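PDB 6ZXU: oxidoreductase, NAD-binding/iron-sulfur cluster-binding protein, which acts as a catabolic reductive dehalogenase, carrying a bound cobalamin and two [4Fe-4S] clusters that probably deliver electrons to the cobalt. Local coordinates for residues Ala44-Ala49 against Gly265-Arg270; Gly90-Leu95 against Gly191-Gly196; Asp102-Ala107 against Ala242-Arg247; Ala107-Ala112 against Trp640-Glu645; Thr141-Phe146 against Val236-Tyr241. All blocks are in the same frame, centred on the assembly; numbering follows the deposited sequence.

Contact 1: Ala44-Ala49 against Gly265-Arg270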
# COMPACT_ATOMS: atom_id res chain seq x y z
N ALA A 44 5.23 7.86 21.16
CA ALA A 44 6.02 7.56 22.39
C ALA A 44 5.07 7.17 23.55
O ALA A 44 5.13 7.75 24.64
CB ALA A 44 6.92 8.74 22.80
N LEU A 45 4.28 6.13 23.34
CA LEU A 45 3.31 5.65 24.31
C LEU A 45 4.00 5.13 25.60
O LEU A 45 3.48 5.24 26.69
CB LEU A 45 2.43 4.57 23.72
CG LEU A 45 1.64 4.93 22.45
CD1 LEU A 45 0.76 3.76 22.00
CD2 LEU A 45 0.86 6.18 22.63
N GLU A 46 5.17 4.59 25.46
CA GLU A 46 5.91 4.10 26.58
C GLU A 46 6.42 5.18 27.51
O GLU A 46 6.99 4.87 28.56
CB GLU A 46 7.07 3.18 26.10
CG GLU A 46 8.30 3.92 25.54
CD GLU A 46 8.19 4.41 24.05
OE1 GLU A 46 7.10 4.26 23.40
OE2 GLU A 46 9.20 4.97 23.55
N ARG A 47 6.27 6.45 27.18
CA ARG A 47 6.68 7.54 28.06
C ARG A 47 5.50 8.20 28.74
O ARG A 47 5.68 9.23 29.38
CB ARG A 47 7.49 8.57 27.23
CG ARG A 47 8.82 8.01 26.79
CD ARG A 47 9.64 9.11 26.14
NE ARG A 47 10.97 8.62 25.74
CZ ARG A 47 12.08 8.81 26.44
NH1 ARG A 47 12.06 9.45 27.60
NH2 ARG A 47 13.24 8.34 25.97
N LEU A 48 4.31 7.64 28.62
CA LEU A 48 3.14 8.21 29.27
C LEU A 48 3.01 7.60 30.67
O LEU A 48 3.35 6.44 30.90
CB LEU A 48 1.90 7.92 28.50
CG LEU A 48 1.95 8.52 27.07
CD1 LEU A 48 0.69 8.19 26.35
CD2 LEU A 48 2.17 10.01 27.07
N ALA A 49 2.43 8.39 31.58
CA ALA A 49 2.21 7.94 32.95
C ALA A 49 1.09 6.90 32.98
O ALA A 49 0.04 7.13 32.45
CB ALA A 49 1.82 9.11 33.81
N GLY A 265 11.05 13.66 19.74
CA GLY A 265 11.01 12.38 19.08
C GLY A 265 12.34 11.68 19.15
O GLY A 265 12.79 11.08 18.20
N ILE A 266 12.96 11.68 20.34
CA ILE A 266 14.37 11.26 20.44
C ILE A 266 14.57 9.80 20.03
O ILE A 266 15.66 9.41 19.52
CB ILE A 266 14.92 11.57 21.87
CG1 ILE A 266 16.44 11.53 21.85
CG2 ILE A 266 14.44 10.62 22.98
CD1 ILE A 266 17.08 12.77 21.24
N ASP A 267 13.57 8.98 20.30
CA ASP A 267 13.67 7.55 20.01
C ASP A 267 13.19 7.19 18.62
O ASP A 267 13.01 6.04 18.29
CB ASP A 267 12.88 6.76 21.09
CG ASP A 267 13.60 6.78 22.48
OD1 ASP A 267 14.90 6.77 22.51
OD2 ASP A 267 12.89 6.88 23.53
N GLY A 268 12.92 8.19 17.81
CA GLY A 268 12.47 7.99 16.43
C GLY A 268 10.99 8.07 16.23
O GLY A 268 10.48 7.53 15.30
N THR A 269 10.30 8.72 17.13
CA THR A 269 8.89 8.78 17.14
C THR A 269 8.42 10.07 16.47
O THR A 269 9.23 10.97 16.22
CB THR A 269 8.38 8.65 18.62
OG1 THR A 269 9.02 9.58 19.52
CG2 THR A 269 8.63 7.25 19.12
N ARG A 270 7.12 10.21 16.28
CA ARG A 270 6.53 11.38 15.65
C ARG A 270 6.80 12.67 16.50
O ARG A 270 6.44 12.73 17.66
CB ARG A 270 5.06 11.20 15.51
CG ARG A 270 4.35 12.28 14.77
CD ARG A 270 2.83 11.98 14.76
NE ARG A 270 2.07 13.08 14.19
CZ ARG A 270 1.91 13.25 12.88
NH1 ARG A 270 1.28 14.33 12.40
NH2 ARG A 270 2.43 12.35 12.04
O HOH W 1 10.47 7.37 23.10
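Arg47 and Asp267 join the two loops by a salt bridge at their side-chain ends. From CB the arginine chain runs extended through CG and CD to NE (chi2 -173°, chi3 178°), and the side chain also rests on Glu261 and Val262 of helix 260-264. Arg47 NE is the first atom to meet residues 265-270: it makes a weak bond to Asp267 OD2 at 3.4 Å and donates to a water at 3.0 Å. CZ lies 3.6 Å from Asp267 OD2 without bonding. The strong link comes from NH2, whose bond to Asp267 OD2 is 2.9 Å long and nearly straight (167° at hydrogen). The acceptor lies close to the guanidinium plane and is approached on its syn side. Beyond this bond, NH2 passes 3.9 Å from Ile266 CG2. Apart from the charged pair, Ala44 CB packs 4.0 Å from Thr269 OG1. The same water donates to Glu46 OE2 and sits doubtfully close to Asp267 OD2; these two like-charged oxygens are 4.2 Å apart. Each acid has its own arginine, Arg36 for Glu46 and Arg47 for Asp267, which would be expected to offset part of their repulsion.

Contact 2: Gly90-Leu95 against Gly191-Gly196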
# COMPACT_ATOMS: atom_id res chain seq x y z
N GLY A 90 -15.40 -15.78 11.42
CA GLY A 90 -15.14 -16.70 10.34
C GLY A 90 -14.68 -18.06 10.85
O GLY A 90 -14.51 -18.31 12.04
N PRO A 91 -14.40 -18.95 9.92
CA PRO A 91 -13.80 -20.23 10.29
C PRO A 91 -12.42 -20.14 10.97
O PRO A 91 -11.57 -19.29 10.60
CB PRO A 91 -13.65 -20.96 8.94
CG PRO A 91 -13.55 -19.88 7.91
CD PRO A 91 -14.40 -18.73 8.46
N VAL A 92 -12.19 -21.08 11.89
CA VAL A 92 -10.91 -21.18 12.58
C VAL A 92 -10.15 -22.39 11.99
O VAL A 92 -10.68 -23.47 11.85
CB VAL A 92 -11.17 -21.37 14.07
CG1 VAL A 92 -9.90 -21.38 14.83
CG2 VAL A 92 -12.10 -20.27 14.57
N ALA A 93 -8.91 -22.18 11.62
CA ALA A 93 -8.08 -23.23 11.14
C ALA A 93 -7.69 -24.20 12.27
O ALA A 93 -7.68 -23.85 13.45
CB ALA A 93 -6.84 -22.62 10.50
N PRO A 94 -7.25 -25.41 11.90
CA PRO A 94 -6.63 -26.28 12.87
C PRO A 94 -5.37 -25.68 13.45
O PRO A 94 -4.61 -24.94 12.76
CB PRO A 94 -6.25 -27.54 12.04
CG PRO A 94 -7.06 -27.46 10.83
CD PRO A 94 -7.23 -25.99 10.54
N LEU A 95 -5.16 -25.98 14.73
CA LEU A 95 -4.00 -25.49 15.40
C LEU A 95 -2.80 -26.34 15.04
O LEU A 95 -2.81 -27.54 15.17
CB LEU A 95 -4.23 -25.50 16.89
CG LEU A 95 -3.14 -24.88 17.73
CD1 LEU A 95 -3.27 -23.37 17.78
CD2 LEU A 95 -3.17 -25.45 19.14
N GLY A 191 -5.10 -20.55 14.40
CA GLY A 191 -5.74 -21.68 15.06
C GLY A 191 -6.55 -21.28 16.28
O GLY A 191 -7.02 -22.17 16.99
N PHE A 192 -6.80 -19.99 16.50
CA PHE A 192 -7.47 -19.52 17.69
C PHE A 192 -8.70 -18.78 17.35
O PHE A 192 -8.69 -17.92 16.46
CB PHE A 192 -6.53 -18.59 18.55
CG PHE A 192 -5.26 -19.23 18.96
CD1 PHE A 192 -4.18 -19.31 18.08
CD2 PHE A 192 -5.12 -19.81 20.21
CE1 PHE A 192 -3.01 -19.98 18.41
CE2 PHE A 192 -3.96 -20.44 20.55
CZ PHE A 192 -2.89 -20.51 19.67
N PRO A 193 -9.81 -19.08 18.00
CA PRO A 193 -11.00 -18.28 17.81
C PRO A 193 -10.81 -16.83 18.18
O PRO A 193 -10.10 -16.49 19.14
CB PRO A 193 -12.02 -18.93 18.76
CG PRO A 193 -11.59 -20.36 18.75
CD PRO A 193 -10.11 -20.30 18.79
N ALA A 194 -11.37 -15.97 17.39
CA ALA A 194 -11.21 -14.50 17.51
C ALA A 194 -12.28 -13.78 16.75
O ALA A 194 -12.77 -14.26 15.70
CB ALA A 194 -9.84 -14.11 16.97
N ARG A 195 -12.71 -12.71 17.30
CA ARG A 195 -13.83 -11.97 16.76
C ARG A 195 -13.48 -10.48 16.78
O ARG A 195 -12.92 -9.96 17.77
CB ARG A 195 -15.05 -12.22 17.63
CG ARG A 195 -16.25 -11.31 17.45
CD ARG A 195 -16.88 -11.46 16.13
NE ARG A 195 -18.33 -11.21 16.11
CZ ARG A 195 -18.96 -10.05 16.05
NH1 ARG A 195 -18.35 -8.86 16.05
NH2 ARG A 195 -20.31 -10.06 16.00
N GLY A 196 -13.77 -9.76 15.68
CA GLY A 196 -13.53 -8.35 15.57
C GLY A 196 -14.76 -7.58 15.93
O GLY A 196 -15.89 -8.08 15.80
O HOH W 2 -8.09 -24.50 15.84
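Val92 and Leu95 reach Gly191-Pro193 through matching first torsions, Val92 CG1 and Leu95 CG both standing anti to their own backbone N. For Val92 (CG1 chi1 -176°) this sets CG1 against the backbone: the methyl is 3.7 Å from Gly191 C and 4.1 Å from Pro193 CD. The second methyl, CG2, lies 4.0 Å from Pro193 CA. In Leu95 (CG chi1 -174°) a chi2 of 82° then turns CD1 to the phenyl group of Phe192. One methyl does the touching there, Leu95 CD1, 3.4 Å from Phe192 CZ and 3.5 Å from Phe192 CE1, close packing at the far end of the ring. The Phe192 ring also meets that of Tyr241.

Between these two apolar grips the backbones come together. Gly191 has no side chain, and its CA approaches Ala93 O to 3.3 Å in a CA-H...O contact. A water donates to Gly191 O at 2.8 Å and lies doubtfully close to Ala93 O. A backbone bond from Ala93 to Arg188 ties the loop to the same helix end. Gly191, the first residue to leave helical angles, has positive phi and forms the Schellman motif that ends helix 168-190, and the chain passes from it through Phe192 and Pro193 into 194-198, an outermost strand of the four-stranded antiparallel sheet.

Contact 3: Asp102-Ala107 against Ala242-Arg247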
# COMPACT_ATOMS: atom_id res chain seq x y z
N ASP A 102 4.95 -17.89 24.16
CA ASP A 102 5.18 -16.70 25.03
C ASP A 102 4.22 -15.56 24.81
O ASP A 102 4.21 -14.98 23.73
CB ASP A 102 6.62 -16.22 24.80
CG ASP A 102 7.00 -15.08 25.73
OD1 ASP A 102 6.14 -14.64 26.54
OD2 ASP A 102 8.12 -14.60 25.62
N PRO A 103 3.38 -15.21 25.81
CA PRO A 103 2.36 -14.19 25.56
C PRO A 103 2.90 -12.82 25.28
O PRO A 103 2.20 -12.00 24.74
CB PRO A 103 1.53 -14.16 26.86
CG PRO A 103 1.76 -15.52 27.46
CD PRO A 103 3.21 -15.82 27.14
N ALA A 104 4.11 -12.55 25.74
CA ALA A 104 4.80 -11.29 25.47
C ALA A 104 5.23 -11.24 24.01
O ALA A 104 4.98 -10.24 23.36
CB ALA A 104 6.04 -11.13 26.35
N ARG A 105 5.74 -12.32 23.47
CA ARG A 105 6.02 -12.37 22.09
C ARG A 105 4.76 -12.27 21.25
O ARG A 105 4.73 -11.61 20.17
CB ARG A 105 6.81 -13.62 21.77
CG ARG A 105 7.38 -13.51 20.37
CD ARG A 105 8.35 -14.64 20.05
NE ARG A 105 8.61 -14.69 18.59
CZ ARG A 105 9.10 -15.75 17.97
NH1 ARG A 105 9.40 -16.86 18.67
NH2 ARG A 105 9.31 -15.71 16.63
N ARG A 106 3.70 -12.93 21.69
CA ARG A 106 2.45 -12.86 20.96
C ARG A 106 1.92 -11.46 20.93
O ARG A 106 1.35 -10.99 19.92
CB ARG A 106 1.39 -13.79 21.58
CG ARG A 106 1.73 -15.27 21.42
CD ARG A 106 0.72 -16.05 22.27
NE ARG A 106 0.76 -17.50 22.07
CZ ARG A 106 -0.19 -18.31 22.57
NH1 ARG A 106 -1.21 -17.81 23.29
NH2 ARG A 106 -0.12 -19.60 22.35
N ALA A 107 2.03 -10.80 22.05
CA ALA A 107 1.53 -9.40 22.17
C ALA A 107 2.30 -8.45 21.26
O ALA A 107 1.70 -7.66 20.54
CB ALA A 107 1.65 -8.92 23.57
N ALA A 242 -3.87 -16.10 24.26
CA ALA A 242 -3.41 -15.36 25.44
C ALA A 242 -2.30 -14.42 25.07
O ALA A 242 -1.35 -14.78 24.36
CB ALA A 242 -2.91 -16.30 26.50
N LEU A 243 -2.43 -13.22 25.59
CA LEU A 243 -1.55 -12.10 25.29
C LEU A 243 -1.13 -11.40 26.58
O LEU A 243 -1.95 -11.18 27.45
CB LEU A 243 -2.29 -11.07 24.40
CG LEU A 243 -2.85 -11.53 23.08
CD1 LEU A 243 -3.87 -10.54 22.54
CD2 LEU A 243 -1.70 -11.73 22.11
N ALA A 244 0.12 -10.89 26.59
CA ALA A 244 0.55 -9.96 27.67
C ALA A 244 -0.23 -8.64 27.64
O ALA A 244 -0.32 -7.99 26.56
CB ALA A 244 2.04 -9.73 27.57
N ALA A 245 -0.87 -8.26 28.75
CA ALA A 245 -1.67 -7.06 28.82
C ALA A 245 -0.87 -5.74 29.12
O ALA A 245 0.26 -5.79 29.58
CB ALA A 245 -2.77 -7.21 29.85
N ASP A 246 -1.51 -4.58 28.87
CA ASP A 246 -0.95 -3.27 29.12
C ASP A 246 -1.61 -2.67 30.32
O ASP A 246 -2.47 -3.27 30.90
CB ASP A 246 -1.15 -2.37 27.88
CG ASP A 246 -0.28 -2.86 26.67
OD1 ASP A 246 0.94 -2.87 26.77
OD2 ASP A 246 -0.80 -3.27 25.59
N ARG A 247 -1.20 -1.47 30.69
CA ARG A 247 -1.75 -0.79 31.85
C ARG A 247 -2.45 0.45 31.46
O ARG A 247 -2.02 1.15 30.58
CB ARG A 247 -0.57 -0.53 32.82
CG ARG A 247 0.13 -1.81 33.20
CD ARG A 247 1.49 -1.67 33.85
NE ARG A 247 1.40 -0.91 35.06
CZ ARG A 247 2.09 0.20 35.30
NH1 ARG A 247 2.94 0.70 34.40
NH2 ARG A 247 1.93 0.80 36.50
O HOH W 3 -3.54 -19.24 24.28
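Pro103 O and Ala244 N form the central bond of this contact, 3.0 Å long and 166° at the hydrogen. The amide comes in above the carbonyl plane, while Ala107 N, the ordinary helical donor, reaches the same oxygen from the opposite face; one carbonyl thus serves both the helix and the loop. Next to it, Ala244 CB fits against the first turn, 3.8 Å from Ala104 CA and 4.1 Å from Ala107 CB.

A second bond flanks the first. Arg106 has CG anti to the carbonyl carbon (chi1 -68°), with the chain extended from CG to NE, and its NH1 donates to Ala242 O over 3.2 Å, with the donor in the carbonyl plane on a lone pair and the acceptor close to the guanidinium plane. The methylene CD of Arg106 also lies 3.2 Å from Ala242 O, so this oxygen is held against the aliphatic stem as well as the charged end. Leu243 CD2 packs 3.8 Å from Arg106 CB.

Further out, a water accepts from both Arg106 NH1 and Ala242 N, bridging two donors that cannot bond to each other. Arg106 NE is held by Pro100 O, which fixes the guanidinium from the chain just ahead of the helix, and the side chain touches Phe192 and Tyr241. Leu243 and Ala107 both rest on Ile124 of strand 121-126. At the very start of the helix, Asp102 OD1 accepts from Ala104 N at 3.0 Å, met from above the carboxylate plane. The arrangement is an N-capped first helical turn, with the loop leaving strand 232-239 bound along its side.

Contact 4: Ala107-Ala112 against Trp640-Glu645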
# COMPACT_ATOMS: atom_id res chain seq x y z
N ALA A 107 2.03 -10.80 22.05
CA ALA A 107 1.53 -9.40 22.17
C ALA A 107 2.30 -8.45 21.26
O ALA A 107 1.70 -7.66 20.54
CB ALA A 107 1.65 -8.92 23.57
N GLU A 108 3.60 -8.55 21.27
CA GLU A 108 4.44 -7.73 20.36
C GLU A 108 4.02 -7.93 18.91
O GLU A 108 3.76 -6.96 18.20
CB GLU A 108 5.92 -8.09 20.52
CG GLU A 108 6.42 -7.66 21.93
CD GLU A 108 7.74 -8.28 22.34
OE1 GLU A 108 8.35 -9.07 21.53
OE2 GLU A 108 8.18 -7.94 23.48
N ASN A 109 3.93 -9.17 18.49
CA ASN A 109 3.56 -9.51 17.10
C ASN A 109 2.24 -8.97 16.68
O ASN A 109 2.09 -8.47 15.59
CB ASN A 109 3.66 -10.99 16.89
CG ASN A 109 3.04 -11.42 15.58
OD1 ASN A 109 1.87 -11.79 15.55
ND2 ASN A 109 3.85 -11.42 14.51
N LEU A 110 1.26 -9.06 17.54
CA LEU A 110 -0.06 -8.64 17.17
C LEU A 110 -0.18 -7.11 17.19
O LEU A 110 -0.89 -6.52 16.39
CB LEU A 110 -1.05 -9.28 18.11
CG LEU A 110 -2.48 -9.38 17.73
CD1 LEU A 110 -2.66 -10.08 16.40
CD2 LEU A 110 -3.27 -10.10 18.86
N LYS A 111 0.51 -6.46 18.13
CA LYS A 111 0.60 -4.99 18.10
C LYS A 111 1.33 -4.47 16.88
O LYS A 111 0.89 -3.56 16.26
CB LYS A 111 1.33 -4.48 19.34
CG LYS A 111 0.53 -4.53 20.61
CD LYS A 111 1.46 -4.06 21.76
CE LYS A 111 0.65 -3.31 22.76
NZ LYS A 111 1.60 -2.96 23.86
N ALA A 112 2.41 -5.12 16.50
CA ALA A 112 3.14 -4.78 15.29
C ALA A 112 2.29 -5.01 14.03
O ALA A 112 2.37 -4.23 13.07
CB ALA A 112 4.42 -5.59 15.19
N TRP A 640 9.32 -8.24 12.87
CA TRP A 640 8.31 -8.40 13.87
C TRP A 640 7.36 -9.57 13.60
O TRP A 640 6.55 -9.89 14.47
CB TRP A 640 7.43 -7.14 13.92
CG TRP A 640 6.83 -6.72 12.60
CD1 TRP A 640 7.40 -5.84 11.68
CD2 TRP A 640 5.57 -7.13 12.02
NE1 TRP A 640 6.59 -5.70 10.56
CE2 TRP A 640 5.46 -6.46 10.75
CE3 TRP A 640 4.58 -8.00 12.42
CZ2 TRP A 640 4.38 -6.66 9.92
CZ3 TRP A 640 3.54 -8.24 11.59
CH2 TRP A 640 3.42 -7.55 10.36
N TRP A 641 7.39 -10.13 12.38
CA TRP A 641 6.39 -11.15 11.96
C TRP A 641 6.89 -12.56 12.27
O TRP A 641 8.10 -12.79 12.47
CB TRP A 641 6.08 -11.02 10.43
CG TRP A 641 7.33 -11.15 9.56
CD1 TRP A 641 7.82 -12.30 8.99
CD2 TRP A 641 8.23 -10.11 9.21
NE1 TRP A 641 8.98 -12.03 8.34
CE2 TRP A 641 9.24 -10.68 8.44
CE3 TRP A 641 8.25 -8.74 9.45
CZ2 TRP A 641 10.30 -9.94 7.98
CZ3 TRP A 641 9.30 -8.01 9.01
CH2 TRP A 641 10.32 -8.60 8.27
N PHE A 642 5.95 -13.50 12.29
CA PHE A 642 6.25 -14.94 12.43
C PHE A 642 6.53 -15.57 11.08
O PHE A 642 5.90 -15.21 10.08
CB PHE A 642 5.06 -15.67 13.07
CG PHE A 642 4.69 -15.23 14.47
CD1 PHE A 642 5.60 -14.68 15.32
CD2 PHE A 642 3.38 -15.43 14.91
CE1 PHE A 642 5.26 -14.28 16.57
CE2 PHE A 642 3.01 -15.07 16.17
CZ PHE A 642 3.95 -14.49 17.00
N ASP A 643 7.47 -16.49 11.03
CA ASP A 643 7.72 -17.29 9.85
C ASP A 643 6.77 -18.52 9.81
O ASP A 643 7.06 -19.56 10.38
CB ASP A 643 9.16 -17.77 9.85
CG ASP A 643 10.12 -16.67 9.56
OD1 ASP A 643 9.72 -15.60 9.02
OD2 ASP A 643 11.27 -16.83 9.88
N LEU A 644 5.60 -18.33 9.25
CA LEU A 644 4.54 -19.29 9.14
C LEU A 644 4.13 -19.44 7.70
O LEU A 644 3.95 -18.45 7.00
CB LEU A 644 3.29 -18.88 9.96
CG LEU A 644 3.48 -18.78 11.47
CD1 LEU A 644 2.25 -18.23 12.18
CD2 LEU A 644 3.88 -20.14 12.03
N GLU A 645 3.97 -20.70 7.27
CA GLU A 645 3.50 -21.06 5.95
C GLU A 645 2.32 -21.95 6.16
O GLU A 645 2.41 -22.95 6.83
CB GLU A 645 4.63 -21.78 5.17
CG GLU A 645 4.18 -22.34 3.85
CD GLU A 645 5.27 -23.04 3.06
OE1 GLU A 645 6.36 -23.39 3.61
OE2 GLU A 645 5.04 -23.25 1.85
O HOH W 4 3.18 -12.55 11.82
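Asn109 lies flat on Phe642, its amide plane only 9° from that of the ring. The amide carbon CG sits 3.5 Å above the ring plane, offset toward the rim near Phe642 CZ, and Asn109 OD1 stands 3.5 Å from Phe642 CE2. The CG of Asn109 is anti to its backbone N (chi1 168°), which puts CG over this face. Its nitrogen is then used twice: Asn109 ND2 donates to Trp640 O in a bond of 3.1 Å and 161° at hydrogen, and to a water that also accepts from Phe642 N. On the other branch, OD1 is bonded to Tyr186 OH, so hydrogen bonds at both ends fix the rotation of the stacked amide.

Trp640 is oriented differently. Ala112 C and O lie over one face of the indole, the oxygen toward its rim, and Ala112 CB is 3.6 Å from Trp640 CB and 3.7 Å from Trp640 CE3. Across the ring, on the opposite face, Trp641 CE3 is 3.6 Å above the plane toward the rim, leaving the indole between a helix alanine and its own chain neighbour. Trp640 NE1 is hydrogen-bonded to Thr434 OG1.

This side of helix 103-116 therefore faces the loop that leads to strand 645-647. Elsewhere on the helix Leu110 packs on helix 168-190 and Ala107 on strand 121-126, while Phe642 also touches Tyr186 and Met190 of helix 168-190.

Contact 5: Thr141-Phe146 against Val236-Tyr241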
# COMPACT_ATOMS: atom_id res chain seq x y z
N THR A 141 -10.59 -14.43 26.44
CA THR A 141 -9.99 -13.85 27.67
C THR A 141 -9.19 -12.51 27.51
O THR A 141 -8.80 -11.88 28.49
CB THR A 141 -9.02 -14.90 28.19
OG1 THR A 141 -8.11 -15.29 27.14
CG2 THR A 141 -9.77 -16.15 28.66
N HIS A 142 -8.95 -12.12 26.26
CA HIS A 142 -8.13 -10.99 25.91
C HIS A 142 -8.70 -10.17 24.79
O HIS A 142 -9.43 -10.69 23.95
CB HIS A 142 -6.73 -11.48 25.56
CG HIS A 142 -5.99 -12.03 26.74
ND1 HIS A 142 -6.07 -13.36 27.12
CD2 HIS A 142 -5.13 -11.43 27.62
CE1 HIS A 142 -5.29 -13.57 28.18
NE2 HIS A 142 -4.70 -12.42 28.48
N ALA A 143 -8.36 -8.87 24.81
CA ALA A 143 -8.75 -7.95 23.83
C ALA A 143 -7.49 -7.17 23.33
O ALA A 143 -6.72 -6.62 24.13
CB ALA A 143 -9.78 -7.01 24.34
N LEU A 144 -7.29 -7.20 22.01
CA LEU A 144 -6.46 -6.20 21.30
C LEU A 144 -7.31 -5.02 20.94
O LEU A 144 -8.27 -5.16 20.22
CB LEU A 144 -5.88 -6.80 20.06
CG LEU A 144 -4.97 -5.86 19.27
CD1 LEU A 144 -3.59 -5.90 19.78
CD2 LEU A 144 -4.97 -6.37 17.85
N VAL A 145 -6.95 -3.83 21.48
CA VAL A 145 -7.73 -2.64 21.29
C VAL A 145 -6.86 -1.68 20.48
O VAL A 145 -5.66 -1.56 20.74
CB VAL A 145 -8.11 -1.98 22.62
CG1 VAL A 145 -9.12 -0.88 22.42
CG2 VAL A 145 -8.68 -3.03 23.59
N PHE A 146 -7.45 -1.05 19.48
CA PHE A 146 -6.73 -0.08 18.66
C PHE A 146 -7.59 1.08 18.30
O PHE A 146 -8.81 0.97 18.24
CB PHE A 146 -6.12 -0.72 17.45
CG PHE A 146 -7.13 -1.29 16.53
CD1 PHE A 146 -7.77 -0.44 15.60
CD2 PHE A 146 -7.42 -2.63 16.52
CE1 PHE A 146 -8.66 -0.97 14.70
CE2 PHE A 146 -8.39 -3.15 15.65
CZ PHE A 146 -9.04 -2.31 14.75
N VAL A 236 -11.65 -3.54 18.13
CA VAL A 236 -11.23 -4.54 19.13
C VAL A 236 -11.22 -5.91 18.47
O VAL A 236 -12.06 -6.23 17.63
CB VAL A 236 -12.17 -4.56 20.34
CG1 VAL A 236 -11.80 -5.71 21.25
CG2 VAL A 236 -12.13 -3.22 21.07
N VAL A 237 -10.22 -6.69 18.80
CA VAL A 237 -10.26 -8.11 18.52
C VAL A 237 -10.24 -8.85 19.88
O VAL A 237 -9.30 -8.71 20.67
CB VAL A 237 -9.06 -8.55 17.68
CG1 VAL A 237 -9.08 -10.04 17.47
CG2 VAL A 237 -9.05 -7.81 16.32
N THR A 238 -11.29 -9.65 20.16
CA THR A 238 -11.34 -10.45 21.35
C THR A 238 -10.93 -11.85 20.96
O THR A 238 -11.24 -12.34 19.85
CB THR A 238 -12.73 -10.49 22.00
OG1 THR A 238 -13.69 -10.99 21.05
CG2 THR A 238 -13.13 -9.12 22.47
N THR A 239 -10.24 -12.53 21.84
CA THR A 239 -9.75 -13.87 21.55
C THR A 239 -9.37 -14.61 22.84
O THR A 239 -9.23 -14.00 23.90
CB THR A 239 -8.53 -13.78 20.59
OG1 THR A 239 -8.06 -15.09 20.25
CG2 THR A 239 -7.37 -13.04 21.22
N GLY A 240 -9.23 -15.92 22.72
CA GLY A 240 -8.67 -16.77 23.76
C GLY A 240 -7.19 -17.02 23.54
O GLY A 240 -6.53 -17.63 24.39
N TYR A 241 -6.63 -16.53 22.42
CA TYR A 241 -5.14 -16.44 22.20
C TYR A 241 -4.59 -15.51 23.32
O TYR A 241 -4.82 -14.29 23.33
CB TYR A 241 -4.89 -15.80 20.80
CG TYR A 241 -3.47 -15.64 20.26
CD1 TYR A 241 -2.68 -16.70 20.07
CD2 TYR A 241 -3.04 -14.41 19.82
CE1 TYR A 241 -1.45 -16.59 19.46
CE2 TYR A 241 -1.79 -14.23 19.22
CZ TYR A 241 -1.00 -15.31 19.01
OH TYR A 241 0.25 -15.15 18.40
O HOH W 5 -7.14 -17.61 26.86
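Thr141 and His142 both face Thr239, a classic beta bulge at the start of an otherwise regular antiparallel strand pair. Strands 142-149 and 232-239 are the two inner members of a four-stranded antiparallel sheet, and their short segments run 169° apart with axes 4.5 Å from each other. At the bulge a single acceptor, Thr239 O, takes two amides. His142 N lies 3.0 Å from Thr239 O, nearly in line with the carbonyl bond, whereas Thr141 N, 2.9 Å from Thr239 O, comes from above the carbonyl plane, 41° out of it. Thr239 N in turn donates to His142 O.

Past the bulge the ladder is orderly. Leu144 and Val237 form the next hydrogen-bonded pair, Leu144 N to Val237 O being 2.8 Å and Val237 N to Leu144 O 2.9 Å. Ala143 with Thr238 and Val145 with Val236 are the non-hydrogen-bonded pairs; their side chains project to the face covered in part by helix 206-212, on which Val145 and Val236 touch Leu209. Leu144 and Thr239 point to the other face, toward helix 168-190.

Thr239 OG1 accepts from Tyr241 N, an ST turn at the strand end, and is hydrogen-bonded to Pro193 O, just before strand 194-198. Thr238 OG1 is held by His140 and His197. On the Ala143 face the valines Val145 and Val236 lie side by side, pointing the same way; Val145 CG1 is anti to its backbone N (chi1 -170°) and lies 4.0 Å from Val236 CG2.

Contacts 2 to 5 form one connected cluster. Contact 5 supplies the sheet's inner strands; contact 2 adds the neighbouring strand, with Arg195 O 2.9 Å from Thr238 N. Contacts 3 and 4 share Ala107 and helix 103-116, and a salt bridge of 3.0 Å joins Asp246 OD2 to Lys111 NZ. Tyr241 touches Phe192, Arg106 and Phe642, linking all four. Contact 1 stands apart, its nearest atoms about 7 Å from contacts 3 and 4. Contact 4 lies closest to the cofactor: the side chain of Trp641 is about 14 Å from bound cobalamin. The sheet holding Ser514 and Lys515, which bind cobalamin, repeats contact 5's 1-2-4-3 strand order, consistent with an ancient duplication.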